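Local atomic coordinates of Xaa-Pro Dipeptidase (Alteromonas macleodii, PDB entry 2QS8), a protein that probably cleaves dipeptides or the carboxy-terminal residue of peptides, as a metal-dependent TIM-barrel carboxypeptidase of the amidohydrolase superfamily. Residues D191-T196 and Y228-A233. Numbering follows the deposited sequence.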
ATOM      1  N   ASP A 191     -20.726  15.068  -6.205  1.00 19.70           N
ATOM      2  CA  ASP A 191     -20.429  16.134  -7.171  1.00 20.39           C
ATOM      3  C   ASP A 191     -19.049  16.697  -6.871  1.00 21.08           C
ATOM      4  O   ASP A 191     -18.357  17.185  -7.765  1.00 22.16           O
ATOM      5  CB  ASP A 191     -21.437  17.289  -7.072  1.00 20.08           C
ATOM      6  CG  ASP A 191     -22.862  16.853  -7.312  1.00 22.25           C
ATOM      7  OD1 ASP A 191     -23.642  16.784  -6.333  1.00 22.47           O
ATOM      8  OD2 ASP A 191     -23.195  16.586  -8.484  1.00 24.48           O
ATOM      9  N   GLY A 192     -18.658  16.633  -5.601  1.00 21.98           N
ATOM     10  CA  GLY A 192     -17.366  17.151  -5.197  1.00 21.28           C
ATOM     11  C   GLY A 192     -16.721  16.402  -4.049  1.00 21.02           C
ATOM     12  O   GLY A 192     -17.210  15.364  -3.591  1.00 20.45           O
ATOM     13  N   ILE A 193     -15.610  16.956  -3.575  1.00 20.99           N
ATOM     14  CA  ILE A 193     -14.841  16.357  -2.498  1.00 19.30           C
ATOM     15  C   ILE A 193     -14.695  17.292  -1.322  1.00 21.60           C
ATOM     16  O   ILE A 193     -14.570  18.508  -1.483  1.00 20.68           O
ATOM     17  CB  ILE A 193     -13.420  15.979  -2.985  1.00 18.68           C
ATOM     18  CG1 ILE A 193     -13.500  14.899  -4.063  1.00 16.15           C
ATOM     19  CG2 ILE A 193     -12.564  15.510  -1.806  1.00 16.80           C
ATOM     20  CD1 ILE A 193     -14.056  13.555  -3.577  1.00 16.64           C
ATOM     21  N   LYS A 194     -14.700  16.710  -0.129  1.00 22.38           N
ATOM     22  CA  LYS A 194     -14.523  17.460   1.101  1.00 22.80           C
ATOM     23  C   LYS A 194     -13.509  16.713   1.973  1.00 22.35           C
ATOM     24  O   LYS A 194     -13.612  15.497   2.146  1.00 20.54           O
ATOM     25  CB  LYS A 194     -15.861  17.587   1.830  1.00 24.23           C
ATOM     26  CG  LYS A 194     -15.753  18.017   3.279  1.00 24.40           C
ATOM     27  CD  LYS A 194     -15.238  19.434   3.420  1.00 23.82           C
ATOM     28  CE  LYS A 194     -15.300  19.881   4.877  1.00 27.10           C
ATOM     29  NZ  LYS A 194     -16.626  19.613   5.500  1.00 27.16           N
ATOM     30  N   ILE A 195     -12.524  17.431   2.497  1.00 21.45           N
ATOM     31  CA  ILE A 195     -11.520  16.819   3.365  1.00 21.81           C
ATOM     32  C   ILE A 195     -11.289  17.685   4.603  1.00 22.16           C
ATOM     33  O   ILE A 195     -11.584  18.885   4.593  1.00 23.07           O
ATOM     34  CB  ILE A 195     -10.146  16.663   2.663  1.00 21.45           C
ATOM     35  CG1 ILE A 195      -9.547  18.043   2.366  1.00 22.59           C
ATOM     36  CG2 ILE A 195     -10.296  15.837   1.412  1.00 21.68           C
ATOM     37  CD1 ILE A 195      -8.132  18.006   1.778  1.00 18.81           C
ATOM     38  N   THR A 196     -10.788  17.070   5.665  1.00 19.40           N
ATOM     39  CA  THR A 196     -10.451  17.797   6.880  1.00 19.01           C
ATOM     40  C   THR A 196      -8.918  17.853   6.882  1.00 19.68           C
ATOM     41  O   THR A 196      -8.237  16.905   7.277  1.00 20.14           O
ATOM     42  CB  THR A 196     -10.983  17.087   8.162  1.00 19.30           C
ATOM     43  OG1 THR A 196     -10.674  15.688   8.121  1.00 18.38           O
ATOM     44  CG2 THR A 196     -12.483  17.259   8.274  1.00 17.27           C
ATOM     45  N   TYR A 228     -11.522  13.963 -12.130  1.00 22.67           N
ATOM     46  CA  TYR A 228     -12.928  13.615 -12.129  1.00 23.39           C
ATOM     47  C   TYR A 228     -13.846  14.837 -12.192  1.00 24.14           C
ATOM     48  O   TYR A 228     -15.057  14.723 -12.015  1.00 25.15           O
ATOM     49  CB  TYR A 228     -13.247  12.730 -10.908  1.00 23.28           C
ATOM     50  CG  TYR A 228     -12.594  11.364 -11.015  1.00 21.10           C
ATOM     51  CD1 TYR A 228     -11.215  11.214 -10.830  1.00 19.57           C
ATOM     52  CD2 TYR A 228     -13.329  10.249 -11.423  1.00 18.06           C
ATOM     53  CE1 TYR A 228     -10.584   9.998 -11.060  1.00 17.79           C
ATOM     54  CE2 TYR A 228     -12.703   9.019 -11.661  1.00 18.60           C
ATOM     55  CZ  TYR A 228     -11.327   8.909 -11.479  1.00 17.69           C
ATOM     56  OH  TYR A 228     -10.687   7.724 -11.731  1.00 19.22           O
ATOM     57  N   GLY A 229     -13.261  15.998 -12.476  1.00 22.82           N
ATOM     58  CA  GLY A 229     -14.038  17.220 -12.571  1.00 23.59           C
ATOM     59  C   GLY A 229     -14.792  17.538 -11.294  1.00 24.29           C
ATOM     60  O   GLY A 229     -15.946  17.972 -11.330  1.00 25.55           O
HETATM   61  N   MSE A 230     -14.133  17.322 -10.163  1.00 22.66           N
HETATM   62  CA  MSE A 230     -14.742  17.565  -8.863  1.00 20.79           C
HETATM   63  C   MSE A 230     -14.100  18.742  -8.148  1.00 22.13           C
HETATM   64  O   MSE A 230     -12.883  18.907  -8.200  1.00 22.99           O
HETATM   65  CB  MSE A 230     -14.607  16.306  -8.017  1.00 19.85           C
HETATM   66  CG  MSE A 230     -15.310  15.122  -8.638  1.00 15.08           C
HETATM   67 SE   MSE A 230     -15.017  13.504  -7.571  1.00 24.62          SE
HETATM   68  CE  MSE A 230     -16.585  13.540  -6.348  1.00 14.12           C
ATOM     69  N   TRP A 231     -14.914  19.585  -7.513  1.00 22.39           N
ATOM     70  CA  TRP A 231     -14.361  20.711  -6.764  1.00 22.36           C
ATOM     71  C   TRP A 231     -13.875  20.156  -5.432  1.00 22.40           C
ATOM     72  O   TRP A 231     -14.262  19.052  -5.037  1.00 23.23           O
ATOM     73  CB  TRP A 231     -15.409  21.814  -6.531  1.00 21.09           C
ATOM     74  CG  TRP A 231     -16.807  21.322  -6.248  1.00 22.88           C
ATOM     75  CD1 TRP A 231     -17.855  21.306  -7.118  1.00 23.47           C
ATOM     76  CD2 TRP A 231     -17.309  20.797  -5.007  1.00 22.81           C
ATOM     77  NE1 TRP A 231     -18.980  20.815  -6.500  1.00 24.53           N
ATOM     78  CE2 TRP A 231     -18.676  20.497  -5.206  1.00 24.11           C
ATOM     79  CE3 TRP A 231     -16.741  20.563  -3.749  1.00 23.27           C
ATOM     80  CZ2 TRP A 231     -19.481  19.961  -4.194  1.00 25.80           C
ATOM     81  CZ3 TRP A 231     -17.542  20.030  -2.739  1.00 25.64           C
ATOM     82  CH2 TRP A 231     -18.896  19.740  -2.968  1.00 26.86           C
ATOM     83  N   VAL A 232     -13.029  20.907  -4.739  1.00 21.44           N
ATOM     84  CA  VAL A 232     -12.502  20.464  -3.461  1.00 19.45           C
ATOM     85  C   VAL A 232     -12.714  21.509  -2.361  1.00 22.36           C
ATOM     86  O   VAL A 232     -12.150  22.604  -2.414  1.00 21.92           O
ATOM     87  CB  VAL A 232     -10.985  20.128  -3.582  1.00 20.35           C
ATOM     88  CG1 VAL A 232     -10.403  19.722  -2.235  1.00 15.84           C
ATOM     89  CG2 VAL A 232     -10.788  19.006  -4.594  1.00 17.06           C
ATOM     90  N   ALA A 233     -13.553  21.169  -1.385  1.00 21.15           N
ATOM     91  CA  ALA A 233     -13.827  22.038  -0.239  1.00 22.55           C
ATOM     92  C   ALA A 233     -12.901  21.520   0.873  1.00 23.08           C
ATOM     93  O   ALA A 233     -12.673  20.317   0.978  1.00 23.22           O
ATOM     94  CB  ALA A 233     -15.288  21.918   0.181  1.00 20.22           C
TER
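Ile193 shows how neighbouring parallel strands are joined: its N-H and its C=O grip two different residues of the segment beside it. Ile193 N donates to Trp231 O at 2.9 Å, and Ile193 O accepts from Ala233 N at 2.9 Å, with an N-H...O angle of 170°; both bonds run nearly along the C=O axis of the acceptor. Two residues on, the longer bond from Ile195 N to Ala233 O continues the pairing. On the helix side of the sheet, Ile193 holds CG1 beside its own backbone N (chi1 -64°), so that CD1 reaches the selenomethionine Met230, whose chain crosses it obliquely; Met230 CE lies 3.8 Å from Ile193 CD1 and 3.4 Å from Gly192 O. The two strands, with helix 215-227 between them in sequence, form a beta-alpha-beta unit of the TIM barrel, and that helix ends in a Schellman motif at Gly229. On the opposite face of the sheet, Trp231 has CG in the crowded position between N and carbonyl carbon (chi1 38°). Gly192 CA sits 3.4 Å from the centroid of the Trp231 six-membered ring, almost on its normal, a CH-pi contact that leaves no room for a CB; Arg111 adds a cation-pi interaction with the indole. Sharing that face, Lys194 lays CD 3.6 Å from Ala233 O and leads its amine away to Val113 O.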